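Quinoline 2-oxidoreductase large subunit (Pseudomonas putida, PDB 1T3Q) carries the molybdenum centre and its pterin cytosine dinucleotide in a molybdenum hydroxylase that oxidises quinoline at its 2 position. Local coordinates at residues K258-P263 and I367-G372; L329-L334 and G543-R548. All blocks are in the same frame, centred on the assembly; numbering follows the deposited sequence.

Contact 1: K258-P263 and I367-G372; sequences KAHLHP and IGAYRG. With MCN (pterin cytosine dinucleotide), chain N; SMO (dioxosulfidomolybdenum(VI) ion), chain O.
His260 meets Ala369 through a single well-directed bond: the backbone N of Ala369 donates to His260 NE2 at 2.9 Å, with a nearly straight N-H...N angle of 159° and the donor only 3° out of the imidazole plane. At the other ring nitrogen, ND1 bonds to the carbonyl of Gln257, an arrangement consistent with a neutral ring that donates at ND1 and accepts at NE2. The ring is thus held at both nitrogens, a clear example of a histidine bridging two loops. Packing is tight here. Gly368 CA lies 3.6 Å from NE2, where a CB on that residue would collide with the nitrogen, and the methyl of Ala369 sits 3.7 Å from the same atom.

Beyond Ala369 the contact loosens, as 367-372 leaves 258-263 and turns to the cofactor, where Tyr370 and Arg371 line the molybdenum pocket; a bound glycerol lies near the Ala369 methyl. Arg371 N comes within 3.1 Å of the sulfur of the molybdenum ion. With CG anti to the backbone N (chi1 -159°), the extended Arg371 chain runs past the dithiolene and lays one guanidinium face against the pterin, N8' lying 3.1 Å from NH2. Replacing Arg371 by alanine removes the guanidinium, and the carbonyl of Gly742 and the amide oxygen of Gln685 would probably lose their NE and NH1 donors, with the pterin N8' losing the flat group over it. Tyr370 and Arg371 pack on helices 672-692 and 744-761, whereas Leu261 faces helix 226-237 and His262 occupies the N-cap position of helix 263-275.

Contact 2: L329-L334 and G543-R548; sequences LPWTQL and GAYASR. With MCN (pterin cytosine dinucleotide), chain N; SMO (dioxosulfidomolybdenum(VI) ion), chain O.
Trp331 drives the outer edge of its six-membered ring at one face of the Tyr545 ring, placing CH2 over the ring centre and 3.4 Å from CD1. This is an edge-to-face aromatic pair, though a tilted one: the planes make 57° and the centroids of the two six-membered rings are 4.7 Å apart. It illustrates how one aromatic edge can join two loops whose backbones stay well apart. Tyr545 reaches the indole because its CG stands between the backbone N and the carbonyl carbon (chi1 64°). The aliphatic part of Arg548 lies over the opposite face, although its placement is less certain. Pro330, which follows a cis peptide bond, sets CG 3.7 Å above one face of the indole, and Trp331 NE1 is bonded to the carbonyl of Ala259.

The pair adjoins the molybdenum pocket, to which Tyr545 and Ala546 belong. Tyr545 CB lies 3.7 Å from the metal oxygen OM1. Arg548 NH1 donates to Gly543 O at 2.9 Å, linking the two ends of 543-548, and also forms a salt bridge with Asp485. Between them, Ala546 N donates to the molybdenum-bound OM2 at 2.9 Å, with an N-H...O angle of 162°.

In the fold
From the N terminus, the chain leaves strand 244-247 and first supplies 258-263, just before helix 263-275. Next comes 329-334, between strand 312-322 and helix 337-342, and then 367-372, which closes contact 1 over a 103-residue excursion. Contact 2 is closed only at 543-548, ahead of helix 549-576, after 208 residues. The two closures therefore cross rather than nest. Their first segments also join directly, Leu261 N lying 3.0 Å from Leu329 O. Contact 1 stays within the first molybdopterin cofactor-binding region, whereas contact 2 ties that region to the second, and the second segment of each reaches the molybdenum and its pterin.

Contact 1: K258-P263 and I367-G372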
# COMPACT_ATOMS: atom_id res chain seq x y z
N LYS B 258 7.90 2.05 -22.62
CA LYS B 258 6.89 1.94 -21.59
C LYS B 258 5.79 2.99 -21.77
O LYS B 258 5.05 3.31 -20.84
CB LYS B 258 7.56 2.03 -20.21
CG LYS B 258 8.42 0.79 -19.95
CD LYS B 258 9.20 0.83 -18.64
CE LYS B 258 10.11 -0.39 -18.55
NZ LYS B 258 11.14 -0.27 -17.47
N ALA B 259 5.69 3.50 -22.99
CA ALA B 259 4.67 4.47 -23.34
C ALA B 259 3.73 3.80 -24.34
O ALA B 259 3.32 4.40 -25.33
CB ALA B 259 5.30 5.71 -23.97
N HIS B 260 3.43 2.53 -24.08
CA HIS B 260 2.51 1.76 -24.92
C HIS B 260 1.65 0.92 -23.99
O HIS B 260 2.00 0.69 -22.83
CB HIS B 260 3.23 0.78 -25.85
CG HIS B 260 4.19 1.41 -26.79
ND1 HIS B 260 5.54 1.54 -26.51
CD2 HIS B 260 4.02 1.94 -28.03
CE1 HIS B 260 6.15 2.11 -27.54
NE2 HIS B 260 5.25 2.37 -28.47
N LEU B 261 0.52 0.46 -24.51
CA LEU B 261 -0.34 -0.42 -23.73
C LEU B 261 0.15 -1.81 -24.12
O LEU B 261 0.22 -2.13 -25.30
CB LEU B 261 -1.81 -0.25 -24.14
CG LEU B 261 -2.75 -1.15 -23.34
CD1 LEU B 261 -2.77 -0.72 -21.88
CD2 LEU B 261 -4.15 -1.08 -23.93
N HIS B 262 0.51 -2.62 -23.14
CA HIS B 262 1.01 -3.96 -23.44
C HIS B 262 -0.07 -5.01 -23.22
O HIS B 262 -0.87 -4.91 -22.29
CB HIS B 262 2.21 -4.32 -22.56
CG HIS B 262 3.18 -3.20 -22.39
ND1 HIS B 262 3.86 -2.63 -23.44
CD2 HIS B 262 3.56 -2.51 -21.28
CE1 HIS B 262 4.62 -1.64 -22.99
NE2 HIS B 262 4.45 -1.55 -21.68
N PRO B 263 -0.12 -6.03 -24.08
CA PRO B 263 -1.12 -7.08 -23.90
C PRO B 263 -1.05 -7.61 -22.46
O PRO B 263 -2.08 -7.84 -21.83
CB PRO B 263 -0.71 -8.13 -24.92
CG PRO B 263 -0.21 -7.29 -26.05
CD PRO B 263 0.62 -6.21 -25.35
N ILE B 367 6.16 -2.16 -34.51
CA ILE B 367 7.12 -1.09 -34.38
C ILE B 367 6.49 -0.18 -33.33
O ILE B 367 5.27 -0.13 -33.21
CB ILE B 367 7.30 -0.33 -35.72
CG1 ILE B 367 8.67 0.35 -35.76
CG2 ILE B 367 6.18 0.68 -35.92
CD1 ILE B 367 9.83 -0.63 -35.84
N GLY B 368 7.31 0.53 -32.57
CA GLY B 368 6.77 1.39 -31.54
C GLY B 368 7.65 2.60 -31.28
O GLY B 368 8.68 2.78 -31.92
N ALA B 369 7.23 3.41 -30.31
CA ALA B 369 7.95 4.62 -29.95
C ALA B 369 9.22 4.38 -29.16
O ALA B 369 9.25 3.58 -28.23
CB ALA B 369 7.03 5.53 -29.15
N TYR B 370 10.27 5.09 -29.56
CA TYR B 370 11.56 5.04 -28.87
C TYR B 370 12.16 6.43 -29.06
O TYR B 370 12.19 6.96 -30.17
CB TYR B 370 12.48 3.96 -29.45
CG TYR B 370 13.90 3.99 -28.92
CD1 TYR B 370 14.17 4.18 -27.56
CD2 TYR B 370 14.98 3.81 -29.78
CE1 TYR B 370 15.48 4.19 -27.07
CE2 TYR B 370 16.30 3.82 -29.31
CZ TYR B 370 16.54 4.01 -27.95
OH TYR B 370 17.84 4.02 -27.49
N ARG B 371 12.58 7.01 -27.94
CA ARG B 371 13.20 8.33 -27.89
C ARG B 371 13.56 8.94 -29.24
O ARG B 371 14.48 8.48 -29.92
CB ARG B 371 14.46 8.24 -27.02
CG ARG B 371 14.95 9.56 -26.45
CD ARG B 371 16.07 9.30 -25.46
NE ARG B 371 16.37 10.48 -24.66
CZ ARG B 371 17.11 10.45 -23.56
NH1 ARG B 371 17.62 9.31 -23.13
NH2 ARG B 371 17.31 11.57 -22.87
N GLY B 372 12.82 9.98 -29.63
CA GLY B 372 13.07 10.64 -30.89
C GLY B 372 12.17 10.14 -32.00
O GLY B 372 12.02 10.79 -33.04
N1 MCN N . 14.01 19.70 -18.13
C2 MCN N . 14.42 20.90 -17.46
N3 MCN N . 14.19 22.05 -18.20
C4 MCN N . 13.63 22.11 -19.47
C5 MCN N . 13.24 20.85 -20.11
C6 MCN N . 13.43 19.66 -19.44
O2 MCN N . 14.94 20.87 -16.36
N4 MCN N . 13.44 23.26 -20.09
C1' MCN N . 14.22 18.38 -17.29
C2D MCN N . 12.88 17.92 -16.57
O2' MCN N . 13.20 17.29 -15.28
C3' MCN N . 12.24 17.00 -17.59
C4D MCN N . 13.39 16.27 -18.23
O4D MCN N . 14.56 17.22 -18.11
O3' MCN N . 11.32 16.07 -16.91
C5' MCN N . 13.13 15.72 -19.66
O5' MCN N . 12.62 16.80 -20.39
PA MCN N . 11.25 16.81 -21.18
O1A MCN N . 10.35 17.73 -20.42
O2A MCN N . 11.65 17.08 -22.62
O3A MCN N . 10.56 15.34 -21.32
PB MCN N . 9.76 14.44 -20.26
O1B MCN N . 8.37 14.28 -20.79
O2B MCN N . 9.91 14.98 -18.87
O3B MCN N . 10.55 13.05 -20.31
C10 MCN N . 10.28 12.10 -21.31
C9' MCN N . 11.45 12.16 -22.24
C8' MCN N . 11.18 11.06 -23.29
S8' MCN N . 9.72 11.30 -24.28
C7' MCN N . 11.95 9.99 -23.52
S7' MCN N . 11.60 8.71 -24.73
C6' MCN N . 13.21 9.78 -22.62
C7 MCN N . 13.71 11.10 -22.10
O9' MCN N . 12.68 11.82 -21.44
N5' MCN N . 12.82 8.71 -21.61
C4A MCN N . 13.77 8.76 -20.52
N8' MCN N . 14.83 10.88 -21.11
C4B MCN N . 14.76 9.73 -20.28
N1' MCN N . 15.68 9.73 -19.20
C2' MCN N . 15.56 8.68 -18.35
N2' MCN N . 16.42 8.63 -17.31
N3' MCN N . 14.60 7.70 -18.49
C4' MCN N . 13.63 7.64 -19.55
O4' MCN N . 12.82 6.74 -19.60
S SMO O . 9.72 7.95 -27.23
MO SMO O . 9.39 9.29 -25.60
OM2 SMO O . 8.47 10.04 -26.86
OM1 SMO O . 8.37 8.36 -24.62

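Contact 2: L329-L334 and G543-R548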
# COMPACT_ATOMS: atom_id res chain seq x y z
N LEU B 329 -0.43 0.64 -29.57
CA LEU B 329 -1.36 1.63 -29.04
C LEU B 329 -0.51 2.41 -28.04
O LEU B 329 0.16 1.81 -27.21
CB LEU B 329 -2.52 0.94 -28.31
CG LEU B 329 -3.96 1.47 -28.36
CD1 LEU B 329 -4.50 1.57 -26.94
CD2 LEU B 329 -4.06 2.80 -29.08
N PRO B 330 -0.58 3.76 -28.06
CA PRO B 330 -1.40 4.61 -28.93
C PRO B 330 -0.76 5.27 -30.15
O PRO B 330 -1.45 5.96 -30.90
CB PRO B 330 -1.89 5.67 -27.95
CG PRO B 330 -0.59 5.95 -27.19
CD PRO B 330 0.01 4.55 -26.96
N TRP B 331 0.53 5.06 -30.38
CA TRP B 331 1.21 5.72 -31.50
C TRP B 331 0.99 5.14 -32.89
O TRP B 331 1.02 5.88 -33.88
CB TRP B 331 2.71 5.78 -31.21
CG TRP B 331 3.00 6.10 -29.78
CD1 TRP B 331 3.64 5.30 -28.88
CD2 TRP B 331 2.57 7.26 -29.05
NE1 TRP B 331 3.63 5.88 -27.63
CE2 TRP B 331 2.98 7.08 -27.71
CE3 TRP B 331 1.87 8.42 -29.40
CZ2 TRP B 331 2.71 8.03 -26.71
CZ3 TRP B 331 1.60 9.36 -28.41
CH2 TRP B 331 2.03 9.16 -27.08
N THR B 332 0.78 3.83 -32.97
CA THR B 332 0.58 3.10 -34.22
C THR B 332 1.83 3.15 -35.09
O THR B 332 2.86 3.68 -34.68
CB THR B 332 -0.63 3.65 -35.05
OG1 THR B 332 -0.28 4.87 -35.71
CG2 THR B 332 -1.82 3.92 -34.13
N GLN B 333 1.74 2.58 -36.28
CA GLN B 333 2.87 2.56 -37.18
C GLN B 333 3.22 3.95 -37.72
O GLN B 333 4.25 4.13 -38.36
CB GLN B 333 2.60 1.58 -38.34
CG GLN B 333 2.43 0.15 -37.84
CD GLN B 333 2.30 -0.88 -38.94
OE1 GLN B 333 2.14 -2.08 -38.68
NE2 GLN B 333 2.35 -0.43 -40.18
N LEU B 334 2.37 4.93 -37.43
CA LEU B 334 2.61 6.30 -37.88
C LEU B 334 3.72 6.94 -37.04
O LEU B 334 4.19 8.04 -37.36
CB LEU B 334 1.34 7.14 -37.78
CG LEU B 334 0.11 6.66 -38.56
CD1 LEU B 334 -0.95 7.75 -38.55
CD2 LEU B 334 0.51 6.32 -40.00
N GLY B 543 0.50 11.60 -19.63
CA GLY B 543 1.79 11.10 -19.18
C GLY B 543 3.01 11.78 -19.79
O GLY B 543 2.90 12.82 -20.43
N ALA B 544 4.17 11.19 -19.57
CA ALA B 544 5.42 11.72 -20.09
C ALA B 544 5.85 11.02 -21.37
O ALA B 544 6.07 9.81 -21.40
CB ALA B 544 6.52 11.59 -19.03
N TYR B 545 5.96 11.81 -22.44
CA TYR B 545 6.37 11.32 -23.75
C TYR B 545 6.52 12.55 -24.64
O TYR B 545 6.11 13.64 -24.26
CB TYR B 545 5.31 10.36 -24.31
CG TYR B 545 3.97 10.99 -24.59
CD1 TYR B 545 3.76 11.75 -25.74
CD2 TYR B 545 2.92 10.85 -23.69
CE1 TYR B 545 2.53 12.36 -25.99
CE2 TYR B 545 1.68 11.46 -23.93
CZ TYR B 545 1.50 12.21 -25.07
OH TYR B 545 0.29 12.83 -25.31
N ALA B 546 7.12 12.38 -25.81
CA ALA B 546 7.31 13.47 -26.75
C ALA B 546 7.88 14.75 -26.13
O ALA B 546 7.46 15.86 -26.50
CB ALA B 546 5.98 13.78 -27.44
N SER B 547 8.82 14.61 -25.20
CA SER B 547 9.45 15.76 -24.55
C SER B 547 8.40 16.77 -24.09
O SER B 547 8.50 17.96 -24.41
CB SER B 547 10.42 16.44 -25.51
OG SER B 547 11.36 15.53 -26.05
N ARG B 548 7.41 16.30 -23.33
CA ARG B 548 6.32 17.15 -22.88
C ARG B 548 6.20 17.36 -21.38
O ARG B 548 5.46 18.23 -20.94
CB ARG B 548 4.99 16.57 -23.37
CG ARG B 548 4.54 15.35 -22.57
CD ARG B 548 3.52 14.51 -23.34
NE ARG B 548 2.33 15.28 -23.69
CZ ARG B 548 1.27 15.42 -22.91
NH1 ARG B 548 1.23 14.85 -21.71
NH2 ARG B 548 0.25 16.16 -23.31
N1 MCN N . 14.01 19.70 -18.13
C2 MCN N . 14.42 20.90 -17.46
N3 MCN N . 14.19 22.05 -18.20
C4 MCN N . 13.63 22.11 -19.47
C5 MCN N . 13.24 20.85 -20.11
C6 MCN N . 13.43 19.66 -19.44
O2 MCN N . 14.94 20.87 -16.36
N4 MCN N . 13.44 23.26 -20.09
C1' MCN N . 14.22 18.38 -17.29
C2D MCN N . 12.88 17.92 -16.57
O2' MCN N . 13.20 17.29 -15.28
C3' MCN N . 12.24 17.00 -17.59
C4D MCN N . 13.39 16.27 -18.23
O4D MCN N . 14.56 17.22 -18.11
O3' MCN N . 11.32 16.07 -16.91
C5' MCN N . 13.13 15.72 -19.66
O5' MCN N . 12.62 16.80 -20.39
PA MCN N . 11.25 16.81 -21.18
O1A MCN N . 10.35 17.73 -20.42
O2A MCN N . 11.65 17.08 -22.62
O3A MCN N . 10.56 15.34 -21.32
PB MCN N . 9.76 14.44 -20.26
O1B MCN N . 8.37 14.28 -20.79
O2B MCN N . 9.91 14.98 -18.87
O3B MCN N . 10.55 13.05 -20.31
C10 MCN N . 10.28 12.10 -21.31
C9' MCN N . 11.45 12.16 -22.24
C8' MCN N . 11.18 11.06 -23.29
S8' MCN N . 9.72 11.30 -24.28
C7' MCN N . 11.95 9.99 -23.52
S7' MCN N . 11.60 8.71 -24.73
C6' MCN N . 13.21 9.78 -22.62
C7 MCN N . 13.71 11.10 -22.10
O9' MCN N . 12.68 11.82 -21.44
N5' MCN N . 12.82 8.71 -21.61
C4A MCN N . 13.77 8.76 -20.52
N8' MCN N . 14.83 10.88 -21.11
C4B MCN N . 14.76 9.73 -20.28
N1' MCN N . 15.68 9.73 -19.20
C2' MCN N . 15.56 8.68 -18.35
N2' MCN N . 16.42 8.63 -17.31
N3' MCN N . 14.60 7.70 -18.49
C4' MCN N . 13.63 7.64 -19.55
O4' MCN N . 12.82 6.74 -19.60
S SMO O . 9.72 7.95 -27.23
MO SMO O . 9.39 9.29 -25.60
OM2 SMO O . 8.47 10.04 -26.86
OM1 SMO O . 8.37 8.36 -24.62